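Local coordinates for protein beta-hexosaminidase LpqI (Mycobacterium tuberculosis H37Rv, PDB 6GFV) that cleaves terminal beta-1,4-linked N-acetylglucosamine from peptidoglycan fragments, priming cell-wall recycling as a glycoside hydrolase family 3 beta-N-acetylglucosaminidase, at residues A[34-39]-A[64-69]; A[77-82]-A[121-126]. All coordinates share one frame; numbering follows the deposited sequence.

How the interactions relate
Following the chain from the N terminus, helix 33-43 comes first, strand 47-50 follows, and helix 62-69 then returns alongside the first helix. Interaction 1 (34-39 with 64-69) closes this loop by packing the two successive helices side by side. Strand 76-83 comes next, and interaction 2 (77-82 with 121-126) joins it to helix 109-126, the last helix before strand 130-131. The two contacts are in series, neither nested nor crossed. The centres of interactions 1 and 2 lie about 17 Å apart. Interaction 1 joins helix to helix at the periphery of the barrel, whereas interaction 2 lies in the buried layer between a barrel strand and its covering helix, on a segment that holds a residue assigned to substrate binding by similarity.

Interaction 1: residues A[34-39]-A[64-69]; sequences ADAQAV and AEIVAG
Q37 and I66 mark the closest backbone approach of two nearly parallel helices, with 5.7 Å between Q37 CA and I66 CA. The axes of segments 34-39 and 64-69 approach to 10.0 Å and their N-to-C directions differ by just 6°, so the helices run alongside each other. No direct hydrogen bond links them, and the buried surface of 171 Å² comes mainly from I66 and Q37. I66 points toward the other helix, and an extended chi2 of 168° carries CD1 outward to its backbone, where I66 CD1 lies 3.8 Å from Q37 N. The same methyl meets the small side chain of A36 in apolar contact, A36 CB to I66 CD1 being 4.1 Å. Such alignment fits the (beta/alpha)8-like architecture of the family 3 N-terminal domain: helix 33-43 connects strands 26-29 and 47-50, helix 62-69 connects strands 47-50 and 76-83, and both strand pairs are parallel, making these consecutive outer helices of the barrel. On the more open side, the side chains of Q37 and I66 run past each other, antiparallel in sense. With CG anti to the backbone N, the Q37 chain bends at chi2 (65°) and lays the amide over the isoleucine. I66 CG1 sits close to the perpendicular through the amide plane, 3.8 Å from Q37 CD and 3.6 Å from Q37 NE2, which identifies a face-on van der Waals contact. The oxygen of the amide is tied across by solvent instead: one water donates to Q37 OE1 at 3.3 Å and to I66 O at 3.1 Å. This bridge, long on the glutamine side, would favour the observed rotation of the amide. Deeper in, V30 and I58 from neighbouring loops also touch A36.

Interaction 2: residues A[77-82]-A[121-126]; sequences VSVDEE and RQMRKL
M123 runs extended through chi2 (-173°), which carries SD out from helix 121-126 to the strand side chains, while the bend at chi3 (-77°) turns only the terminal methyl CE aside. From the strand, E81 adopts a chi1 of -106°, well removed from a staggered position, which puts CG beside the sulfur; the bend at chi2 then takes the carboxylate off toward its own partners. The two chains pass at a slant, and SD meets both methylenes almost evenly: M123 SD is 3.8 Å from E81 CB and 3.9 Å from E81 CG. A second, lighter contact comes from the V79 methyl CG1, which lies 4.2 Å from M123 SD. The one sulfur rests against both side chains, which project toward the helix from alternate residues of the strand. The backbones themselves stay apart, the nearest alpha carbons, E81 CA and M123 CA, being 9.3 Å from each other, and there is no hydrogen bond between the segments; the 94 Å² of buried surface is side-chain packing alone. The E81 carboxylate is occupied elsewhere: OE1 forms a salt bridge with R119, and OE2 accepts hydrogen bonds from S87 OG and L89 N. These partners restrain the acid end at several points, leaving the methylenes for the methionine. All three touching residues are buried. Strand 76-83, helix 109-126 and the parallel strand 130-131 make a beta-alpha-beta crossover of the TIM-barrel domain, and M123, which also touches D131, packs the helix onto the strands. Between V79 and E81 stands D80, assigned by similarity to substrate binding, while V79 also touches R88, another such residue, consistent with a contact that backs the strand carrying part of the substrate site.

Interaction 1: residues A[34-39]-A[64-69]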
ATOM      1  N   ALA A  34       8.983 -19.838  -7.939  1.00 15.80           N
ATOM      2  CA  ALA A  34       9.080 -20.839  -6.880  1.00 16.43           C
ATOM      3  C   ALA A  34       8.873 -20.236  -5.485  1.00 16.39           C
ATOM      4  O   ALA A  34       8.157 -20.797  -4.661  1.00 16.75           O
ATOM      5  CB  ALA A  34      10.419 -21.539  -6.941  1.00 17.00           C
ATOM      6  N   ASP A  35       9.520 -19.106  -5.234  1.00 16.04           N
ATOM      7  CA  ASP A  35       9.422 -18.416  -3.950  1.00 15.98           C
ATOM      8  C   ASP A  35       7.964 -18.019  -3.671  1.00 15.58           C
ATOM      9  O   ASP A  35       7.443 -18.230  -2.586  1.00 15.86           O
ATOM     10  CB  ASP A  35      10.335 -17.188  -3.947  1.00 15.67           C
ATOM     11  CG  ASP A  35      10.460 -16.529  -2.570  1.00 15.74           C
ATOM     12  OD1 ASP A  35      10.216 -17.173  -1.546  1.00 17.08           O
ATOM     13  OD2 ASP A  35      10.839 -15.364  -2.523  1.00 15.39           O
ATOM     14  N   ALA A  36       7.313 -17.450  -4.674  1.00 15.02           N
ATOM     15  CA  ALA A  36       5.927 -17.050  -4.536  1.00 14.72           C
ATOM     16  C   ALA A  36       5.005 -18.261  -4.306  1.00 15.28           C
ATOM     17  O   ALA A  36       4.170 -18.245  -3.407  1.00 15.45           O
ATOM     18  CB  ALA A  36       5.493 -16.267  -5.751  1.00 14.16           C
ATOM     19  N   GLN A  37       5.170 -19.314  -5.103  1.00 15.66           N
ATOM     20  CA  GLN A  37       4.350 -20.515  -4.963  1.00 16.32           C
ATOM     21  C   GLN A  37       4.505 -21.147  -3.580  1.00 17.00           C
ATOM     22  O   GLN A  37       3.530 -21.608  -2.996  1.00 17.47           O
ATOM     23  CB  GLN A  37       4.692 -21.537  -6.059  1.00 16.65           C
ATOM     24  CG  GLN A  37       3.908 -22.837  -6.006  1.00 17.44           C
ATOM     25  CD  GLN A  37       2.419 -22.656  -6.257  1.00 38.51           C
ATOM     26  OE1 GLN A  37       1.663 -22.291  -5.352  1.00 40.94           O
ATOM     27  NE2 GLN A  37       1.989 -22.910  -7.486  1.00 33.34           N
ATOM     28  N   ALA A  38       5.717 -21.150  -3.043  1.00 17.15           N
ATOM     29  CA  ALA A  38       5.941 -21.764  -1.742  1.00 17.92           C
ATOM     30  C   ALA A  38       5.311 -20.953  -0.601  1.00 17.78           C
ATOM     31  O   ALA A  38       4.697 -21.523   0.289  1.00 18.45           O
ATOM     32  CB  ALA A  38       7.435 -21.960  -1.486  1.00 18.23           C
ATOM     33  N   VAL A  39       5.458 -19.633  -0.628  1.00 16.99           N
ATOM     34  CA  VAL A  39       4.944 -18.835   0.483  1.00 16.86           C
ATOM     35  C   VAL A  39       3.407 -18.885   0.520  1.00 16.89           C
ATOM     36  O   VAL A  39       2.829 -18.997   1.598  1.00 17.35           O
ATOM     37  CB  VAL A  39       5.466 -17.376   0.437  1.00 16.05           C
ATOM     38  CG1 VAL A  39       4.737 -16.537  -0.606  1.00 15.25           C
ATOM     39  CG2 VAL A  39       5.377 -16.730   1.829  1.00 19.98           C
ATOM     40  N   ALA A  64      -0.850 -17.357 -12.733  1.00 14.98           N
ATOM     41  CA  ALA A  64      -2.255 -17.772 -12.772  1.00 15.55           C
ATOM     42  C   ALA A  64      -2.526 -19.027 -11.941  1.00 16.16           C
ATOM     43  O   ALA A  64      -3.551 -19.122 -11.287  1.00 16.55           O
ATOM     44  CB  ALA A  64      -2.702 -17.980 -14.192  1.00 24.69           C
ATOM     45  N   GLU A  65      -1.603 -19.978 -11.931  1.00 16.32           N
ATOM     46  CA  GLU A  65      -1.770 -21.149 -11.071  1.00 16.98           C
ATOM     47  C   GLU A  65      -1.662 -20.789  -9.597  1.00 16.82           C
ATOM     48  O   GLU A  65      -2.393 -21.311  -8.761  1.00 17.41           O
ATOM     49  CB  GLU A  65      -0.729 -22.217 -11.391  1.00 17.22           C
ATOM     50  CG  GLU A  65      -0.872 -23.489 -10.566  1.00 18.03           C
ATOM     51  CD  GLU A  65      -1.824 -24.491 -11.192  1.00 18.89           C
ATOM     52  OE1 GLU A  65      -2.295 -24.232 -12.312  1.00 18.84           O
ATOM     53  OE2 GLU A  65      -2.096 -25.536 -10.569  1.00 19.71           O
ATOM     54  N   ILE A  66      -0.721 -19.912  -9.284  1.00 16.11           N
ATOM     55  CA  ILE A  66      -0.463 -19.513  -7.906  1.00 16.97           C
ATOM     56  C   ILE A  66      -1.680 -18.798  -7.351  1.00 15.92           C
ATOM     57  O   ILE A  66      -2.114 -19.064  -6.232  1.00 17.44           O
ATOM     58  CB  ILE A  66       0.765 -18.604  -7.800  1.00 15.25           C
ATOM     59  CG1 ILE A  66       2.031 -19.396  -8.119  1.00 15.43           C
ATOM     60  CG2 ILE A  66       0.862 -18.000  -6.416  1.00 15.07           C
ATOM     61  CD1 ILE A  66       3.248 -18.543  -8.313  1.00 15.36           C
ATOM     62  N   VAL A  67      -2.239 -17.908  -8.157  1.00 15.56           N
ATOM     63  CA  VAL A  67      -3.470 -17.240  -7.788  1.00 15.62           C
ATOM     64  C   VAL A  67      -4.628 -18.234  -7.701  1.00 18.39           C
ATOM     65  O   VAL A  67      -5.426 -18.180  -6.773  1.00 18.38           O
ATOM     66  CB  VAL A  67      -3.812 -16.124  -8.781  1.00 15.16           C
ATOM     67  CG1 VAL A  67      -5.203 -15.578  -8.504  1.00 19.25           C
ATOM     68  CG2 VAL A  67      -2.776 -15.030  -8.716  1.00 14.34           C
ATOM     69  N   ALA A  68      -4.717 -19.150  -8.656  1.00 17.27           N
ATOM     70  CA  ALA A  68      -5.825 -20.111  -8.677  1.00 18.69           C
ATOM     71  C   ALA A  68      -5.876 -20.976  -7.417  1.00 24.76           C
ATOM     72  O   ALA A  68      -6.953 -21.355  -6.963  1.00 23.93           O
ATOM     73  CB  ALA A  68      -5.734 -20.985  -9.903  1.00 18.51           C
ATOM     74  N   GLY A  69      -4.717 -21.266  -6.839  1.00 27.72           N
ATOM     75  CA  GLY A  69      -4.640 -22.146  -5.690  1.00 31.26           C
ATOM     76  C   GLY A  69      -4.886 -21.524  -4.328  1.00 33.60           C
ATOM     77  O   GLY A  69      -5.030 -22.246  -3.355  1.00 38.90           O
TER
HETATM   78  O   HOH W   1      -1.502 -21.655  -4.689  1.00 24.06           O

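Interaction 2: residues A[77-82]-A[121-126]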
ATOM      1  N   VAL A  77      -2.114  -9.046  -5.771  1.00 11.81           N
ATOM      2  CA  VAL A  77      -0.818  -8.901  -6.442  1.00 11.60           C
ATOM      3  C   VAL A  77      -0.454  -7.429  -6.646  1.00 11.15           C
ATOM      4  O   VAL A  77      -1.105  -6.732  -7.419  1.00 11.10           O
ATOM      5  CB  VAL A  77      -0.802  -9.622  -7.813  1.00 11.89           C
ATOM      6  CG1 VAL A  77       0.594  -9.572  -8.438  1.00 11.78           C
ATOM      7  CG2 VAL A  77      -1.294 -11.043  -7.668  1.00 12.42           C
ATOM      8  N   SER A  78       0.595  -6.972  -5.968  1.00 10.93           N
ATOM      9  CA  SER A  78       0.921  -5.546  -5.946  1.00 10.58           C
ATOM     10  C   SER A  78       2.288  -5.215  -6.558  1.00 10.60           C
ATOM     11  O   SER A  78       3.145  -6.083  -6.673  1.00 14.99           O
ATOM     12  CB  SER A  78       0.884  -5.035  -4.513  1.00 10.38           C
ATOM     13  OG  SER A  78       1.931  -5.610  -3.778  1.00 13.44           O
ATOM     14  N   VAL A  79       2.487  -3.945  -6.907  1.00 11.43           N
ATOM     15  CA  VAL A  79       3.688  -3.482  -7.610  1.00 10.60           C
ATOM     16  C   VAL A  79       3.846  -1.967  -7.447  1.00 10.45           C
ATOM     17  O   VAL A  79       2.858  -1.256  -7.267  1.00 10.23           O
ATOM     18  CB  VAL A  79       3.611  -3.851  -9.122  1.00 10.86           C
ATOM     19  CG1 VAL A  79       2.438  -3.155  -9.776  1.00 10.82           C
ATOM     20  CG2 VAL A  79       4.935  -3.561  -9.876  1.00 11.17           C
ATOM     21  N   ASP A  80       5.084  -1.482  -7.530  1.00 14.08           N
ATOM     22  CA  ASP A  80       5.381  -0.052  -7.604  1.00 14.26           C
ATOM     23  C   ASP A  80       5.396   0.469  -9.031  1.00 14.33           C
ATOM     24  O   ASP A  80       6.421   0.394  -9.698  1.00 14.72           O
ATOM     25  CB  ASP A  80       6.744   0.253  -6.975  1.00 28.66           C
ATOM     26  CG  ASP A  80       6.739   0.142  -5.460  1.00 29.62           C
ATOM     27  OD1 ASP A  80       5.735   0.509  -4.828  1.00 30.11           O
ATOM     28  OD2 ASP A  80       7.745  -0.327  -4.903  1.00 37.13           O
ATOM     29  N   GLU A  81       4.291   1.024  -9.501  1.00 14.01           N
ATOM     30  CA  GLU A  81       4.262   1.532 -10.868  1.00 14.10           C
ATOM     31  C   GLU A  81       3.772   2.970 -10.953  1.00 14.09           C
ATOM     32  O   GLU A  81       2.589   3.226 -11.184  1.00 13.75           O
ATOM     33  CB  GLU A  81       3.389   0.634 -11.757  1.00 13.79           C
ATOM     34  CG  GLU A  81       4.195  -0.233 -12.711  1.00 14.04           C
ATOM     35  CD  GLU A  81       5.006   0.573 -13.719  1.00 14.43           C
ATOM     36  OE1 GLU A  81       4.646   1.737 -13.996  1.00 15.26           O
ATOM     37  OE2 GLU A  81       6.013   0.043 -14.238  1.00 14.77           O
ATOM     38  N   GLU A  82       4.699   3.903 -10.765  1.00 14.50           N
ATOM     39  CA  GLU A  82       4.396   5.325 -10.796  1.00 14.60           C
ATOM     40  C   GLU A  82       4.690   5.913 -12.171  1.00 16.69           C
ATOM     41  O   GLU A  82       4.097   6.919 -12.561  1.00 14.86           O
ATOM     42  CB  GLU A  82       5.210   6.090  -9.742  1.00 14.95           C
ATOM     43  CG  GLU A  82       5.202   5.483  -8.338  1.00 15.17           C
ATOM     44  CD  GLU A  82       6.146   6.188  -7.400  1.00 15.22           C
ATOM     45  OE1 GLU A  82       6.581   7.314  -7.711  1.00 15.59           O
ATOM     46  OE2 GLU A  82       6.472   5.597  -6.361  1.00 15.23           O
ATOM     47  N   ARG A 121      -4.699  -0.993 -17.667  1.00 13.74           N
ATOM     48  CA  ARG A 121      -5.280  -2.061 -18.465  1.00 14.24           C
ATOM     49  C   ARG A 121      -4.263  -3.174 -18.750  1.00 14.37           C
ATOM     50  O   ARG A 121      -4.571  -4.352 -18.628  1.00 14.58           O
ATOM     51  CB  ARG A 121      -5.808  -1.479 -19.770  1.00 14.62           C
ATOM     52  CG  ARG A 121      -6.914  -2.267 -20.423  1.00 27.67           C
ATOM     53  CD  ARG A 121      -7.175  -1.763 -21.835  1.00 26.21           C
ATOM     54  NE  ARG A 121      -7.999  -0.563 -21.852  1.00 26.60           N
ATOM     55  CZ  ARG A 121      -7.644   0.602 -22.388  1.00 27.70           C
ATOM     56  NH1 ARG A 121      -6.466   0.749 -22.978  1.00 25.71           N
ATOM     57  NH2 ARG A 121      -8.485   1.625 -22.342  1.00 30.05           N
ATOM     58  N   GLN A 122      -3.052  -2.779 -19.133  1.00 14.26           N
ATOM     59  CA  GLN A 122      -1.958  -3.714 -19.390  1.00 14.38           C
ATOM     60  C   GLN A 122      -1.516  -4.440 -18.110  1.00 14.06           C
ATOM     61  O   GLN A 122      -1.193  -5.624 -18.138  1.00 14.25           O
ATOM     62  CB  GLN A 122      -0.777  -2.974 -20.028  1.00 14.33           C
ATOM     63  CG  GLN A 122      -1.104  -2.388 -21.419  1.00 14.71           C
ATOM     64  CD  GLN A 122       0.107  -1.787 -22.105  1.00 14.71           C
ATOM     65  OE1 GLN A 122       1.062  -2.485 -22.419  1.00 14.86           O
ATOM     66  NE2 GLN A 122       0.082  -0.484 -22.317  1.00 14.57           N
ATOM     67  N   MET A 123      -1.508  -3.722 -16.992  1.00 13.60           N
ATOM     68  CA  MET A 123      -1.204  -4.306 -15.691  1.00 13.70           C
ATOM     69  C   MET A 123      -2.251  -5.332 -15.248  1.00 13.44           C
ATOM     70  O   MET A 123      -1.916  -6.356 -14.677  1.00 13.42           O
ATOM     71  CB  MET A 123      -1.079  -3.209 -14.620  1.00 12.79           C
ATOM     72  CG  MET A 123       0.301  -2.582 -14.521  1.00 13.27           C
ATOM     73  SD  MET A 123       0.462  -1.448 -13.110  1.00 12.00           S
ATOM     74  CE  MET A 123      -0.391  -0.019 -13.736  1.00 12.04           C
ATOM     75  N   ARG A 124      -3.518  -5.062 -15.516  1.00 13.63           N
ATOM     76  CA  ARG A 124      -4.565  -6.005 -15.131  1.00 13.82           C
ATOM     77  C   ARG A 124      -4.525  -7.311 -15.961  1.00 14.30           C
ATOM     78  O   ARG A 124      -4.808  -8.393 -15.446  1.00 15.69           O
ATOM     79  CB  ARG A 124      -5.940  -5.361 -15.251  1.00 13.94           C
ATOM     80  CG  ARG A 124      -7.071  -6.292 -14.824  1.00 20.80           C
ATOM     81  CD  ARG A 124      -8.429  -5.638 -14.901  1.00 30.62           C
ATOM     82  NE  ARG A 124      -9.113  -5.873 -16.171  1.00 44.21           N
ATOM     83  CZ  ARG A 124      -9.237  -4.977 -17.148  1.00 53.82           C
ATOM     84  NH1 ARG A 124      -8.711  -3.764 -17.030  1.00 52.66           N
ATOM     85  NH2 ARG A 124      -9.885  -5.300 -18.258  1.00 59.84           N
ATOM     86  N   LYS A 125      -4.164  -7.215 -17.234  1.00 14.63           N
ATOM     87  CA  LYS A 125      -3.990  -8.419 -18.052  1.00 20.25           C
ATOM     88  C   LYS A 125      -2.853  -9.320 -17.539  1.00 14.98           C
ATOM     89  O   LYS A 125      -2.930 -10.544 -17.654  1.00 15.29           O
ATOM     90  CB  LYS A 125      -3.738  -8.045 -19.515  1.00 24.01           C
ATOM     91  CG  LYS A 125      -4.929  -7.428 -20.216  1.00 31.93           C
ATOM     92  CD  LYS A 125      -4.532  -6.831 -21.558  1.00 40.10           C
ATOM     93  CE  LYS A 125      -5.416  -5.651 -21.932  1.00 45.81           C
ATOM     94  NZ  LYS A 125      -4.641  -4.585 -22.641  1.00 47.53           N
ATOM     95  N   LEU A 126      -1.805  -8.715 -16.989  1.00 14.56           N
ATOM     96  CA  LEU A 126      -0.692  -9.487 -16.444  1.00 14.42           C
ATOM     97  C   LEU A 126      -1.048 -10.187 -15.141  1.00 14.21           C
ATOM     98  O   LEU A 126      -0.443 -11.194 -14.801  1.00 14.25           O
ATOM     99  CB  LEU A 126       0.533  -8.603 -16.224  1.00 14.06           C
ATOM    100  CG  LEU A 126       1.228  -8.027 -17.458  1.00 14.27           C
ATOM    101  CD1 LEU A 126       2.233  -6.968 -17.062  1.00 13.86           C
ATOM    102  CD2 LEU A 126       1.891  -9.128 -18.262  1.00 14.69           C
TER